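ATP-dependent RNA helicase HrpB (Escherichia coli, PDB 6EUD) hydrolyses ATP to ADP and phosphate as a bacterial DExH-box NTPase of the DEAH/RHA helicase group and binds single-stranded RNA. Local coordinates at residues C293-V298 and T312-Q317; S316-T321 and A348-P353. One frame throughout, in Å; residues are numbered along the deposited sequence.

Contact 1 of 2, residues C293-V298 and T312-Q317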
loop_
_atom_site.group_PDB
_atom_site.type_symbol
_atom_site.label_atom_id
_atom_site.label_comp_id
_atom_site.label_asym_id
_atom_site.label_seq_id
_atom_site.Cartn_x
_atom_site.Cartn_y
_atom_site.Cartn_z
ATOM N N CYS A 293 20.497 3.648 -16.975
ATOM C CA CYS A 293 20.989 3.594 -15.593
ATOM C C CYS A 293 20.256 2.513 -14.785
ATOM O O CYS A 293 20.687 2.155 -13.699
ATOM C CB CYS A 293 20.842 4.963 -14.894
ATOM S SG CYS A 293 19.171 5.421 -14.385
ATOM N N ALA A 294 19.138 2.030 -15.329
ATOM C CA ALA A 294 18.283 0.987 -14.734
ATOM C C ALA A 294 17.674 1.364 -13.389
ATOM O O ALA A 294 17.327 0.478 -12.608
ATOM C CB ALA A 294 19.052 -0.326 -14.599
ATOM N N GLN A 295 17.520 2.662 -13.133
ATOM C CA GLN A 295 16.936 3.142 -11.880
ATOM C C GLN A 295 15.805 4.128 -12.098
ATOM O O GLN A 295 15.982 5.141 -12.759
ATOM C CB GLN A 295 18.018 3.754 -11.002
ATOM C CG GLN A 295 18.863 2.664 -10.398
ATOM C CD GLN A 295 19.969 3.168 -9.536
ATOM O OE1 GLN A 295 20.131 4.378 -9.356
ATOM N NE2 GLN A 295 20.754 2.239 -8.988
ATOM N N GLU A 296 14.640 3.789 -11.550
ATOM C CA GLU A 296 13.421 4.583 -11.647
ATOM C C GLU A 296 13.207 5.396 -10.377
ATOM O O GLU A 296 13.699 5.039 -9.300
ATOM C CB GLU A 296 12.201 3.678 -11.859
ATOM C CG GLU A 296 11.637 3.624 -13.270
ATOM C CD GLU A 296 10.619 2.500 -13.437
ATOM O OE1 GLU A 296 10.330 1.811 -12.433
ATOM O OE2 GLU A 296 10.125 2.292 -14.573
ATOM N N ARG A 297 12.427 6.465 -10.493
ATOM C CA ARG A 297 11.940 7.164 -9.315
ATOM C C ARG A 297 10.418 7.009 -9.212
ATOM O O ARG A 297 9.686 7.520 -10.063
ATOM C CB ARG A 297 12.344 8.635 -9.371
ATOM C CG ARG A 297 11.845 9.473 -8.224
ATOM C CD ARG A 297 12.773 10.668 -8.004
ATOM N NE ARG A 297 14.114 10.233 -7.596
ATOM C CZ ARG A 297 15.245 10.693 -8.125
ATOM N NH1 ARG A 297 15.204 11.608 -9.084
ATOM N NH2 ARG A 297 16.418 10.236 -7.692
ATOM N N VAL A 298 9.944 6.307 -8.182
ATOM C CA VAL A 298 8.501 6.090 -8.019
ATOM C C VAL A 298 7.948 6.552 -6.668
ATOM O O VAL A 298 8.652 6.563 -5.653
ATOM C CB VAL A 298 8.111 4.585 -8.204
ATOM C CG1 VAL A 298 8.297 4.159 -9.646
ATOM C CG2 VAL A 298 8.915 3.688 -7.272
ATOM N N THR A 312 13.795 5.711 -5.157
ATOM C CA THR A 312 14.487 5.286 -6.348
ATOM C C THR A 312 14.647 3.786 -6.235
ATOM O O THR A 312 14.960 3.267 -5.159
ATOM C CB THR A 312 15.849 5.986 -6.506
ATOM O OG1 THR A 312 15.626 7.394 -6.669
ATOM C CG2 THR A 312 16.581 5.464 -7.729
ATOM N N GLN A 313 14.387 3.090 -7.335
ATOM C CA GLN A 313 14.478 1.635 -7.347
ATOM C C GLN A 313 14.885 1.088 -8.715
ATOM O O GLN A 313 14.820 1.799 -9.728
ATOM C CB GLN A 313 13.149 1.020 -6.925
ATOM C CG GLN A 313 12.010 1.338 -7.870
ATOM C CD GLN A 313 10.739 0.605 -7.506
ATOM O OE1 GLN A 313 10.580 0.133 -6.378
ATOM N NE2 GLN A 313 9.829 0.495 -8.462
ATOM N N ARG A 314 15.296 -0.178 -8.724
ATOM C CA ARG A 314 15.657 -0.875 -9.957
ATOM C C ARG A 314 14.475 -0.976 -10.870
ATOM O O ARG A 314 13.349 -1.225 -10.441
ATOM C CB ARG A 314 16.198 -2.275 -9.665
ATOM C CG ARG A 314 17.628 -2.253 -9.204
ATOM C CD ARG A 314 18.567 -1.757 -10.292
ATOM N NE ARG A 314 19.872 -1.434 -9.737
ATOM C CZ ARG A 314 20.804 -2.334 -9.451
ATOM N NH1 ARG A 314 20.576 -3.617 -9.689
ATOM N NH2 ARG A 314 21.967 -1.947 -8.935
ATOM N N VAL A 315 14.754 -0.764 -12.140
ATOM C CA VAL A 315 13.778 -0.855 -13.209
ATOM C C VAL A 315 13.523 -2.344 -13.500
ATOM O O VAL A 315 14.391 -3.184 -13.260
ATOM C CB VAL A 315 14.318 -0.066 -14.431
ATOM C CG1 VAL A 315 13.583 -0.369 -15.697
ATOM C CG2 VAL A 315 14.298 1.438 -14.128
ATOM N N SER A 316 12.330 -2.691 -13.963
ATOM C CA SER A 316 12.034 -4.090 -14.254
ATOM C C SER A 316 12.678 -4.574 -15.558
ATOM O O SER A 316 13.117 -3.769 -16.371
ATOM C CB SER A 316 10.526 -4.302 -14.322
ATOM O OG SER A 316 10.000 -3.753 -15.518
ATOM N N GLN A 317 12.719 -5.891 -15.747
ATOM C CA GLN A 317 13.210 -6.456 -16.987
ATOM C C GLN A 317 12.399 -5.970 -18.188
ATOM O O GLN A 317 12.972 -5.650 -19.240
ATOM C CB GLN A 317 13.199 -7.985 -16.937
ATOM C CG GLN A 317 14.030 -8.560 -15.794
ATOM C CD GLN A 317 14.257 -10.066 -15.919
ATOM O OE1 GLN A 317 14.390 -10.583 -17.020
ATOM N NE2 GLN A 317 14.289 -10.768 -14.790
HETATM O O HOH W 1 10.047 -0.953 -13.888
#
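The CG2 methyl of Val315 lies over the start of the Glu296 side chain, 3.5 Å from Glu296 CG, the two side chains crossing at about a right angle. The same methyl also reaches Ala294 C. Val298 packs its CG2 methyl by van der Waals contact against the amide end of Gln313, 3.5 Å from Gln313 NE2, again crossing at about a right angle. Between these contacts the backbones pair as an antiparallel hairpin of strands 287-302 and 307-314, part of the mixed sheet of the helicase C-terminal domain. Glu296 and Gln313 form a hydrogen-bonded pair, with Glu296 N to Gln313 O at 2.7 Å and Gln313 N to Glu296 O at 2.9 Å. Two residues along, past the non-hydrogen-bonded pair Gln295 and Arg314, Val315 N donates to Ala294 O (2.9 Å). On the face that carries Gln295, Arg297, Thr312 and Arg314, CG of Arg297 is anti to its backbone N (chi1 178°), and NH2 donates to Thr312 OG1 at 3.1 Å; NE adds a weak bond. NH1 of Arg297 makes a salt bridge with Glu227, so an alanine here would probably leave that carboxylate without its mate and Thr312 OG1 without its guanidinium donors. Arg314 lays its guanidinium nearly coplanar with the Gln295 amide, 15° apart, while its NH1 bonds Gln343. Water 1 donates to Glu296 OE1 and accepts from Ser316 N, 2.9 Å away.

Contact 2 of 2, residues S316-T321 and A348-P353; sequences SQASMT and AAQSEP
Ser316 and Ser351 meet through their hydroxyls, the two OG atoms 3.0 Å apart in a hydrogen bond that either could donate. OG of Ser316 also bonds OG of Ser319 at 2.8 Å, again with the direction open, which joins three serines in a row of hydroxyl contacts. Its first torsion, 74°, sets OG between the backbone N and the carbonyl carbon of Ser316, where it can face both partners. Ser316 is the N-cap residue of helix 317-325.

Backbone bonds make up the second group. Gln317 N donates to Ala348 O at 2.9 Å, almost straight (171° at the hydrogen). Ala318 N donates to Ala349 O at 3.0 Å; this bond is more bent, at 144°. Two successive amides of the first helical turn thus find acceptors in two successive carbonyls of the loop that follows helix 341-346. Beyond the segments, Gln317 NE2 is bonded to O of Ala347, the residue just before Ala348.

Packing completes the contact. CB of Ser316 rests 3.3 Å from Gln350 C, and the CB methyl of Ala318 touches both Ala349 O and, at 3.5 Å, Gln350 OE1. CG of Gln317 lies close to Ala348 O.

The N-terminal turn of a helix has amides without acceptors within the helix itself, and here the loop lends carbonyls to two of them. Because these carbonyls approach the positive end of the helix dipole, the bonds are probably strengthened electrostatically, which would help fix the loop against the start of the helix.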
loop_
_atom_site.group_PDB
_atom_site.type_symbol
_atom_site.label_atom_id
_atom_site.label_comp_id
_atom_site.label_asym_id
_atom_site.label_seq_id
_atom_site.Cartn_x
_atom_site.Cartn_y
_atom_site.Cartn_z
ATOM N N SER A 316 12.330 -2.691 -13.963
ATOM C CA SER A 316 12.034 -4.090 -14.254
ATOM C C SER A 316 12.678 -4.574 -15.558
ATOM O O SER A 316 13.117 -3.769 -16.371
ATOM C CB SER A 316 10.526 -4.302 -14.322
ATOM O OG SER A 316 10.000 -3.753 -15.518
ATOM N N GLN A 317 12.719 -5.891 -15.747
ATOM C CA GLN A 317 13.210 -6.456 -16.987
ATOM C C GLN A 317 12.399 -5.970 -18.188
ATOM O O GLN A 317 12.972 -5.650 -19.240
ATOM C CB GLN A 317 13.199 -7.985 -16.937
ATOM C CG GLN A 317 14.030 -8.560 -15.794
ATOM C CD GLN A 317 14.257 -10.066 -15.919
ATOM O OE1 GLN A 317 14.390 -10.583 -17.020
ATOM N NE2 GLN A 317 14.289 -10.768 -14.790
ATOM N N ALA A 318 11.078 -5.911 -18.049
ATOM C CA ALA A 318 10.256 -5.462 -19.172
ATOM C C ALA A 318 10.610 -4.022 -19.577
ATOM O O ALA A 318 10.728 -3.719 -20.763
ATOM C CB ALA A 318 8.763 -5.585 -18.846
ATOM N N SER A 319 10.827 -3.135 -18.615
ATOM C CA SER A 319 11.162 -1.770 -19.017
ATOM C C SER A 319 12.629 -1.622 -19.417
ATOM O O SER A 319 12.957 -0.781 -20.251
ATOM C CB SER A 319 10.798 -0.764 -17.929
ATOM O OG SER A 319 10.870 -1.335 -16.657
ATOM N N MET A 320 13.514 -2.438 -18.864
ATOM C CA MET A 320 14.883 -2.426 -19.367
ATOM C C MET A 320 14.892 -2.838 -20.843
ATOM O O MET A 320 15.619 -2.268 -21.676
ATOM C CB MET A 320 15.770 -3.343 -18.540
ATOM C CG MET A 320 16.317 -2.678 -17.253
ATOM S SD MET A 320 17.615 -3.642 -16.452
ATOM C CE MET A 320 16.667 -5.077 -15.946
ATOM N N THR A 321 14.043 -3.801 -21.171
ATOM C CA THR A 321 13.907 -4.269 -22.546
ATOM C C THR A 321 13.224 -3.211 -23.414
ATOM O O THR A 321 13.629 -2.971 -24.551
ATOM C CB THR A 321 13.135 -5.599 -22.598
ATOM O OG1 THR A 321 13.943 -6.616 -21.992
ATOM C CG2 THR A 321 12.846 -6.000 -24.014
ATOM N N ALA A 348 12.737 -7.777 -11.001
ATOM C CA ALA A 348 11.338 -8.097 -11.263
ATOM C C ALA A 348 11.091 -8.170 -12.778
ATOM O O ALA A 348 11.678 -7.403 -13.553
ATOM C CB ALA A 348 10.405 -7.033 -10.604
ATOM N N ALA A 349 10.248 -9.106 -13.196
ATOM C CA ALA A 349 9.952 -9.286 -14.613
ATOM C C ALA A 349 9.197 -8.086 -15.154
ATOM O O ALA A 349 9.465 -7.620 -16.264
ATOM C CB ALA A 349 9.137 -10.557 -14.836
ATOM N N GLN A 350 8.261 -7.593 -14.346
ATOM C CA GLN A 350 7.330 -6.538 -14.732
ATOM C C GLN A 350 7.396 -5.359 -13.772
ATOM O O GLN A 350 7.841 -5.507 -12.633
ATOM C CB GLN A 350 5.887 -7.077 -14.777
ATOM C CG GLN A 350 5.673 -8.273 -15.706
ATOM C CD GLN A 350 5.934 -7.922 -17.170
ATOM O OE1 GLN A 350 5.729 -6.774 -17.591
ATOM N NE2 GLN A 350 6.384 -8.912 -17.957
ATOM N N SER A 351 6.944 -4.193 -14.223
ATOM C CA SER A 351 6.861 -3.024 -13.343
ATOM C C SER A 351 5.669 -3.104 -12.382
ATOM O O SER A 351 4.648 -3.686 -12.697
ATOM C CB SER A 351 6.758 -1.749 -14.167
ATOM O OG SER A 351 7.914 -1.604 -14.953
ATOM N N GLU A 352 5.823 -2.511 -11.211
ATOM C CA GLU A 352 4.779 -2.458 -10.213
ATOM C C GLU A 352 3.750 -1.384 -10.589
ATOM O O GLU A 352 4.105 -0.222 -10.744
ATOM C CB GLU A 352 5.393 -2.161 -8.850
ATOM C CG GLU A 352 4.601 -2.650 -7.650
ATOM C CD GLU A 352 5.375 -2.425 -6.365
ATOM O OE1 GLU A 352 6.415 -1.727 -6.429
ATOM O OE2 GLU A 352 4.956 -2.939 -5.304
ATOM N N PRO A 353 2.476 -1.779 -10.746
ATOM C CA PRO A 353 1.372 -0.857 -11.046
ATOM C C PRO A 353 1.194 0.158 -9.912
ATOM O O PRO A 353 1.448 -0.198 -8.759
ATOM C CB PRO A 353 0.143 -1.780 -11.137
ATOM C CG PRO A 353 0.678 -3.156 -11.313
ATOM C CD PRO A 353 2.015 -3.173 -10.614
HETATM O O HOH W 1 10.047 -0.953 -13.888
#

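From the N terminus, strand 287-302 comes first, and contact 1 closes the hairpin it forms with strand 307-314; the 13 residues between its segments are mostly strand. The chain then passes through Ser316 and Gln317, which both contacts share, into helix 317-325. Contact 2 closes a longer loop of 26 residues, through strand 333-337 and helix 341-346, to 348-353. The two loops follow one another instead of crossing, joined at the shared residues, with centres about 9 Å apart. Met320 packs on the hairpin: its SD lies 4.1 Å from CB of Ala294, on strand 287-302. Together the two contacts tie hairpin, helix start and trailing loop within the helicase C-terminal domain, and water 1 belongs to both.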